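Local structure of Cg9734-pa (Drosophila melanogaster, 2BK9) at residues Q7-T12 against Q74-D79; E14-T19 against D115-A120; E83-I88 against V135-A140. The protein binds a heme whose iron is held by two histidine side chains and probably carries oxygen. The protein carries 1 engineered substitution. All coordinates share one frame; numbering follows the deposited sequence. Where two conformers were deposited one is given.

Interaction 1: residues Q7-T12 against Q74-D79; sequences QLIKKT and QVLGQD
At the EF corner of the globin fold, where the chain leaves helix 56-75 and turns toward helix 81-96, Lys10 and Ile9 of helix 3-17 meet Leu76 and the backbone of Gln74. Lys10 works through a water. Its CG stands anti to the carbonyl carbon (chi1 -71°) and the rest of the chain runs extended, which carries the ammonium group across to the corner. Direct bonds are not made: Lys10 NZ stays more than 4 Å from both Gln74 O and Leu76 O, and the nearest carbon, Lys10 CE, is 3.9 Å from Leu76 O. The water bridges this distance, accepting from Lys10 NZ at 2.7 Å and donating to Gln74 O at 2.7 Å and to Leu76 O at 2.6 Å. Leu76 and Gly77 are the middle residues of a type II beta turn from Val75 to Gln78, and the positive phi of Gly77 (76°) suits its place there. The nearby ammonium charge probably polarises the water and strengthens its two donations. Beside this polar bridge the contact is apolar: Ile9 CG2 lies 4.1 Å from Leu76 CD1, the two side chains crossing obliquely. Ile9 has two conformers, so the detail of that touch is less certain. Ile9 also packs on Trp131 and Leu134 of helix 125-143, while Leu76 reaches helix 81-96 at Leu85.

Interaction 2: residues E14-T19 against D115-A120; sequences EIPVAT and DVLTAA
Pro16 packs on Leu117 and Ala120, where helix 3-17 meets the end of helix 103-120. Its ring meets the tip of Leu117: Pro16 CG lies 3.8 Å from Leu117 CD2 and Pro16 CB only slightly farther from the same methyl, so one methyl sits against two ring carbons. The two side chains cross at about a right angle. The same Pro16 CB also packs at 4.1 Å against Ala120 CB, whose small size lets the backbones come close: the CA atoms of Pro16 and Ala120 are 6.0 Å apart. Next to the proline, Ile15 places CG2 anti to its backbone N and brings that methyl to 3.5 Å from Ala120 O, a carbon against a carbonyl at van der Waals range. All of this lies where two helices of the globin fold run out together, helix 3-17 near the AB corner and helix 103-120 at its last turn. Pro16 has no N-H to give, neither its N nor that of Ile15 bonds to the turn before, and the helix is kinked there. Beyond the kink the backbone tightens, with Ala18 N bonding to Ile15 O and Thr19 N to Pro16 O, both at 3.2 Å. Farther out, Ser23 of helix 20-34 hydrogen-bonds through OG to Pro16 O and Thr19 O, tying the corner to the helix that follows. Leu117 is backed by Trp131 of helix 125-143, and Val116 packs on Ala26 and Ile27 of helix 20-34.

Interaction 3: residues E83-I88 against V135-A140; sequences EKLDEI and VDHVYA
Leu85 carries the contact of helix 81-96 with helix 125-143, touching His137 with one methyl and Val138 with the other. Just before it in the chain, Lys84 lies along a different face of the helix, where its side chain packs on Val75 of helix 56-75. Leu85 itself points toward the other helix: its CG is anti to the carbonyl carbon (chi1 -67°), and the two methyls fork over neighbouring residues. Leu85 CD1 comes to 4.0 Å from His137 CD2, approaching the imidazole obliquely, and the two side chains cross at about a right angle. Leu85 CD2 lies 4.4 Å from Val138 CG1, a looser touch. The CA atoms of Leu85 and Val138 are 7.0 Å apart, so the helices pass near each other here. His137 gets to Leu85 because its CG is anti to the backbone N (chi1 -177°), which swings the ring from the flank of its helix across to the leucine. Next after Leu85, Asp86 forms a salt bridge through OD1 with Lys144, just past helix 125-143; Asp86 OD1 is 7.0 Å from His137 NE2, too far for a bond. At the end of the segment, Ile88 leaves this interface and packs on Val68 of helix 56-75. This is the packing of the F and H helices of a globin: helix 81-96 goes on to His96, an axial ligand of the heme iron, and the side chain of Val138 packs on Trp89 and comes to about 7 Å from the heme (nearest atoms). Leu85 CD1 lies by the CD2-NE2 side of the imidazole, CD2 nearest, NE2 only slightly farther and ND1 away; the contact is van der Waals, and no polar bond between the two segments fixes the angle of the ring.

How the interactions relate
Interactions 1 and 2 both draw on helix 3-17 and follow one another along it, yet they dock on different partners, the EF corner and the end of helix 103-120; their centres are 15 Å apart. Interaction 3 is a buried contact and the nearest of the three to the centre of the chain, while 1 and 2 are only partly buried. It touches interaction 1 through side chains on both sides of the EF corner, such as Val75 CG2 and Leu85 CD2 at 4.0 Å. Interactions 2 and 3 do not touch. The chemistry shifts with place: only interaction 1, at the more exposed corner, uses a polar, water-mediated link, and the other two are apolar.

Interaction 1: residues Q7-T12 against Q74-D79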
# COMPACT_ATOMS: atom_id res chain seq x y z
N GLN A 7 -2.97 -0.34 -18.68
CA GLN A 7 -3.56 0.95 -18.97
C GLN A 7 -4.66 1.26 -17.98
O GLN A 7 -4.82 2.40 -17.55
CB GLN A 7 -4.08 0.97 -20.42
CG GLN A 7 -4.78 2.22 -20.82
CD GLN A 7 -3.89 3.47 -20.98
OE1 GLN A 7 -2.71 3.47 -20.68
NE2 GLN A 7 -4.50 4.57 -21.46
N LEU A 8 -5.48 0.28 -17.64
CA LEU A 8 -6.54 0.49 -16.68
C LEU A 8 -6.00 0.93 -15.32
O LEU A 8 -6.52 1.84 -14.70
CB LEU A 8 -7.36 -0.80 -16.59
CG LEU A 8 -8.62 -0.77 -15.75
CD1 LEU A 8 -8.25 -0.99 -14.22
CD2 LEU A 8 -9.50 0.50 -16.07
N ILE A 9 -4.95 0.26 -14.87
CA ILE A 9 -4.32 0.65 -13.59
C ILE A 9 -3.82 2.11 -13.69
O ILE A 9 -4.10 2.93 -12.83
CB ILE A 9 -3.19 -0.30 -13.25
CG1 ILE A 9 -3.69 -1.68 -12.76
CG2 ILE A 9 -2.33 0.27 -12.11
CD1 ILE A 9 -4.06 -1.93 -11.35
N LYS A 10 -3.11 2.42 -14.75
CA LYS A 10 -2.58 3.77 -14.88
C LYS A 10 -3.66 4.82 -14.87
O LYS A 10 -3.55 5.83 -14.16
CB LYS A 10 -1.67 3.89 -16.09
CG LYS A 10 -0.36 3.17 -15.93
CD LYS A 10 0.55 3.43 -17.11
CE LYS A 10 1.90 2.82 -16.91
NZ LYS A 10 2.86 3.65 -17.69
N LYS A 11 -4.68 4.62 -15.66
CA LYS A 11 -5.71 5.63 -15.80
C LYS A 11 -6.53 5.76 -14.51
O LYS A 11 -6.83 6.86 -14.10
CB LYS A 11 -6.61 5.33 -16.97
CG LYS A 11 -5.98 5.43 -18.36
CD LYS A 11 -5.25 6.74 -18.65
CE LYS A 11 -6.18 7.94 -18.59
NZ LYS A 11 -5.47 9.20 -18.87
N THR A 12 -6.91 4.65 -13.89
CA THR A 12 -7.70 4.74 -12.65
C THR A 12 -6.89 5.27 -11.49
O THR A 12 -7.46 5.92 -10.61
CB THR A 12 -8.36 3.39 -12.29
OG1 THR A 12 -7.36 2.36 -12.16
CG2 THR A 12 -9.40 2.97 -13.31
N GLN A 74 4.40 3.36 -12.27
CA GLN A 74 5.19 3.95 -13.32
C GLN A 74 5.97 2.96 -14.16
O GLN A 74 6.28 3.23 -15.32
CB GLN A 74 6.15 5.00 -12.74
CG GLN A 74 5.50 6.29 -12.39
CD GLN A 74 6.40 7.30 -11.65
OE1 GLN A 74 7.63 7.36 -11.82
NE2 GLN A 74 5.76 8.10 -10.80
N VAL A 75 6.39 1.82 -13.59
CA VAL A 75 7.21 0.88 -14.32
C VAL A 75 6.44 -0.14 -15.13
O VAL A 75 7.00 -0.87 -15.92
CB VAL A 75 8.19 0.14 -13.37
CG1 VAL A 75 8.94 1.12 -12.52
CG2 VAL A 75 7.52 -0.92 -12.56
N LEU A 76 5.13 -0.21 -14.93
CA LEU A 76 4.35 -1.27 -15.56
C LEU A 76 4.34 -1.24 -17.08
O LEU A 76 4.24 -0.17 -17.65
CB LEU A 76 2.91 -1.25 -15.06
CG LEU A 76 2.77 -1.46 -13.57
CD1 LEU A 76 1.29 -1.33 -13.23
CD2 LEU A 76 3.31 -2.80 -13.07
N GLY A 77 4.36 -2.45 -17.67
CA GLY A 77 4.24 -2.69 -19.10
C GLY A 77 5.45 -2.42 -19.92
O GLY A 77 5.40 -2.59 -21.16
N GLN A 78 6.53 -1.97 -19.26
CA GLN A 78 7.78 -1.68 -19.94
C GLN A 78 8.89 -2.53 -19.45
O GLN A 78 8.79 -3.15 -18.40
CB GLN A 78 8.13 -0.28 -19.66
CG GLN A 78 7.04 0.65 -20.18
CD GLN A 78 6.89 0.62 -21.69
OE1 GLN A 78 5.75 0.48 -22.23
NE2 GLN A 78 8.00 0.74 -22.39
N ASP A 79 9.95 -2.52 -20.23
CA ASP A 79 11.02 -3.42 -19.96
C ASP A 79 11.56 -3.13 -18.58
O ASP A 79 11.61 -1.97 -18.17
CB ASP A 79 12.12 -3.28 -21.02
CG ASP A 79 11.67 -3.67 -22.42
OD1 ASP A 79 10.51 -4.04 -22.61
OD2 ASP A 79 12.46 -3.67 -23.34
O HOH W 1 5.20 2.29 -17.66

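Interaction 2: residues E14-T19 against D115-A120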
# COMPACT_ATOMS: atom_id res chain seq x y z
N GLU A 14 -4.91 7.75 -11.61
CA GLU A 14 -4.81 9.19 -11.71
C GLU A 14 -5.70 9.87 -10.67
O GLU A 14 -5.36 10.96 -10.21
CB GLU A 14 -5.19 9.70 -13.11
CG GLU A 14 -4.21 9.26 -14.17
CD GLU A 14 -4.58 9.72 -15.55
OE1 GLU A 14 -5.53 10.50 -15.73
OE2 GLU A 14 -3.90 9.31 -16.51
N ILE A 15 -6.88 9.32 -10.38
CA ILE A 15 -7.81 9.98 -9.46
C ILE A 15 -7.25 10.00 -8.03
O ILE A 15 -7.02 11.08 -7.49
CB ILE A 15 -9.19 9.36 -9.60
CG1 ILE A 15 -9.76 9.74 -10.95
CG2 ILE A 15 -10.10 9.82 -8.48
CD1 ILE A 15 -11.03 9.00 -11.32
N PRO A 16 -6.99 8.86 -7.38
CA PRO A 16 -6.51 8.92 -5.98
C PRO A 16 -5.13 9.56 -5.88
O PRO A 16 -4.84 10.21 -4.87
CB PRO A 16 -6.52 7.47 -5.52
CG PRO A 16 -6.49 6.66 -6.79
CD PRO A 16 -7.30 7.48 -7.76
N VAL A 17 -4.25 9.38 -6.86
CA VAL A 17 -2.92 9.93 -6.74
C VAL A 17 -2.93 11.44 -6.89
O VAL A 17 -1.95 12.11 -6.51
CB VAL A 17 -1.92 9.30 -7.75
CG1 VAL A 17 -2.04 9.92 -9.14
CG2 VAL A 17 -0.53 9.41 -7.24
N ALA A 18 -4.01 12.04 -7.41
CA ALA A 18 -4.11 13.48 -7.49
C ALA A 18 -4.10 14.12 -6.12
O ALA A 18 -3.74 15.29 -5.98
CB ALA A 18 -5.33 13.90 -8.24
N THR A 19 -4.51 13.38 -5.09
CA THR A 19 -4.59 13.87 -3.71
C THR A 19 -3.87 12.93 -2.77
O THR A 19 -4.51 12.22 -1.99
CB THR A 19 -6.03 14.09 -3.25
OG1 THR A 19 -6.74 12.87 -3.42
CG2 THR A 19 -6.73 15.12 -4.08
N ASP A 115 -9.89 -1.43 -0.76
CA ASP A 115 -11.14 -0.79 -0.44
C ASP A 115 -11.11 0.70 -0.82
O ASP A 115 -12.04 1.23 -1.42
CB ASP A 115 -11.41 -0.98 1.04
CG ASP A 115 -12.64 -0.37 1.48
OD1 ASP A 115 -13.70 -1.00 1.22
OD2 ASP A 115 -12.68 0.76 2.04
N VAL A 116 -10.04 1.39 -0.43
CA VAL A 116 -9.94 2.80 -0.68
C VAL A 116 -9.90 3.08 -2.18
O VAL A 116 -10.57 3.97 -2.67
CB VAL A 116 -8.75 3.40 0.04
CG1 VAL A 116 -8.42 4.82 -0.48
CG2 VAL A 116 -8.98 3.42 1.54
N LEU A 117 -9.10 2.33 -2.94
CA LEU A 117 -8.95 2.54 -4.36
C LEU A 117 -10.25 2.22 -5.11
O LEU A 117 -10.62 2.93 -6.06
CB LEU A 117 -7.81 1.75 -4.91
CG LEU A 117 -6.45 2.17 -4.31
CD1 LEU A 117 -5.36 1.32 -4.94
CD2 LEU A 117 -6.11 3.66 -4.44
N THR A 118 -10.94 1.16 -4.68
CA THR A 118 -12.17 0.79 -5.29
C THR A 118 -13.17 1.93 -5.20
O THR A 118 -13.84 2.26 -6.17
CB THR A 118 -12.69 -0.52 -4.66
OG1 THR A 118 -11.79 -1.57 -5.04
CG2 THR A 118 -14.05 -0.90 -5.21
N ALA A 119 -13.27 2.54 -4.03
CA ALA A 119 -14.17 3.66 -3.85
C ALA A 119 -13.68 4.88 -4.60
O ALA A 119 -14.44 5.53 -5.30
CB ALA A 119 -14.36 3.95 -2.38
N ALA A 120 -12.41 5.22 -4.47
CA ALA A 120 -11.90 6.47 -5.01
C ALA A 120 -12.06 6.51 -6.53
O ALA A 120 -12.43 7.56 -7.09
CB ALA A 120 -10.48 6.69 -4.64

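Interaction 3: residues E83-I88 against V135-A140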
# COMPACT_ATOMS: atom_id res chain seq x y z
N GLU A 83 11.77 -6.64 -12.51
CA GLU A 83 12.99 -6.32 -11.77
C GLU A 83 12.80 -5.10 -10.88
O GLU A 83 13.21 -5.08 -9.72
CB GLU A 83 14.14 -6.08 -12.75
CG GLU A 83 14.53 -7.28 -13.57
CD GLU A 83 13.79 -7.50 -14.90
OE1 GLU A 83 12.66 -7.02 -15.12
OE2 GLU A 83 14.38 -8.19 -15.77
N LYS A 84 12.21 -4.05 -11.45
CA LYS A 84 12.04 -2.83 -10.70
C LYS A 84 11.03 -3.01 -9.57
O LYS A 84 11.25 -2.48 -8.46
CB LYS A 84 11.62 -1.71 -11.62
CG LYS A 84 12.73 -1.21 -12.53
CD LYS A 84 12.24 -0.23 -13.59
CE LYS A 84 13.38 0.33 -14.44
NZ LYS A 84 14.36 1.11 -13.73
N LEU A 85 9.97 -3.77 -9.79
CA LEU A 85 9.03 -4.08 -8.70
C LEU A 85 9.70 -4.88 -7.60
O LEU A 85 9.50 -4.64 -6.41
CB LEU A 85 7.80 -4.80 -9.22
CG LEU A 85 6.88 -4.00 -10.12
CD1 LEU A 85 5.84 -4.89 -10.74
CD2 LEU A 85 6.23 -2.86 -9.36
N ASP A 86 10.50 -5.87 -7.99
CA ASP A 86 11.19 -6.68 -7.00
C ASP A 86 12.09 -5.78 -6.16
O ASP A 86 12.17 -5.94 -4.92
CB ASP A 86 11.99 -7.79 -7.64
CG ASP A 86 12.50 -8.74 -6.60
OD1 ASP A 86 11.77 -9.59 -6.12
OD2 ASP A 86 13.65 -8.65 -6.19
N GLU A 87 12.80 -4.85 -6.79
CA GLU A 87 13.66 -3.94 -6.07
C GLU A 87 12.85 -3.09 -5.09
O GLU A 87 13.22 -2.97 -3.93
CB GLU A 87 14.43 -3.07 -7.06
CG GLU A 87 15.30 -2.10 -6.36
CD GLU A 87 16.01 -1.12 -7.28
OE1 GLU A 87 15.74 -1.04 -8.52
OE2 GLU A 87 16.86 -0.36 -6.75
N ILE A 88 11.82 -2.43 -5.59
CA ILE A 88 11.03 -1.52 -4.77
C ILE A 88 10.54 -2.26 -3.52
O ILE A 88 10.66 -1.77 -2.39
CB ILE A 88 9.87 -0.95 -5.58
CG1 ILE A 88 10.40 0.04 -6.66
CG2 ILE A 88 8.84 -0.32 -4.70
CD1 ILE A 88 9.40 0.35 -7.74
N VAL A 135 -1.57 -5.79 -6.59
CA VAL A 135 -1.26 -5.82 -5.19
C VAL A 135 -0.79 -7.20 -4.74
O VAL A 135 0.16 -7.31 -3.93
CB VAL A 135 -2.45 -5.29 -4.35
CG1 VAL A 135 -2.19 -5.40 -2.88
CG2 VAL A 135 -2.73 -3.85 -4.70
N ASP A 136 -1.42 -8.26 -5.22
CA ASP A 136 -0.95 -9.58 -4.88
C ASP A 136 0.45 -9.84 -5.36
O ASP A 136 1.25 -10.49 -4.69
CB ASP A 136 -1.89 -10.63 -5.46
CG ASP A 136 -3.18 -10.71 -4.77
OD1 ASP A 136 -3.32 -10.18 -3.64
OD2 ASP A 136 -4.13 -11.31 -5.31
N HIS A 137 0.80 -9.33 -6.53
CA HIS A 137 2.16 -9.46 -7.03
C HIS A 137 3.15 -8.83 -6.12
O HIS A 137 4.16 -9.43 -5.73
CB HIS A 137 2.29 -8.90 -8.45
CG HIS A 137 3.65 -9.10 -9.02
ND1 HIS A 137 4.04 -10.28 -9.59
CD2 HIS A 137 4.74 -8.31 -8.98
CE1 HIS A 137 5.30 -10.17 -9.97
NE2 HIS A 137 5.76 -8.99 -9.60
N VAL A 138 2.88 -7.59 -5.73
CA VAL A 138 3.84 -6.92 -4.88
C VAL A 138 3.90 -7.55 -3.49
O VAL A 138 4.96 -7.61 -2.89
CB VAL A 138 3.73 -5.37 -4.88
CG1 VAL A 138 3.78 -4.85 -6.29
CG2 VAL A 138 2.55 -4.93 -4.22
N TYR A 139 2.79 -8.06 -3.00
CA TYR A 139 2.78 -8.79 -1.71
C TYR A 139 3.59 -10.07 -1.80
O TYR A 139 4.23 -10.46 -0.80
CB TYR A 139 1.35 -9.07 -1.25
CG TYR A 139 0.84 -7.98 -0.37
CD1 TYR A 139 0.93 -6.62 -0.71
CD2 TYR A 139 0.28 -8.27 0.85
CE1 TYR A 139 0.49 -5.61 0.10
CE2 TYR A 139 -0.16 -7.22 1.69
CZ TYR A 139 -0.00 -5.90 1.32
OH TYR A 139 -0.41 -4.86 2.12
N ALA A 140 3.59 -10.75 -2.95
CA ALA A 140 4.48 -11.91 -3.13
C ALA A 140 5.92 -11.50 -2.89
O ALA A 140 6.67 -12.25 -2.28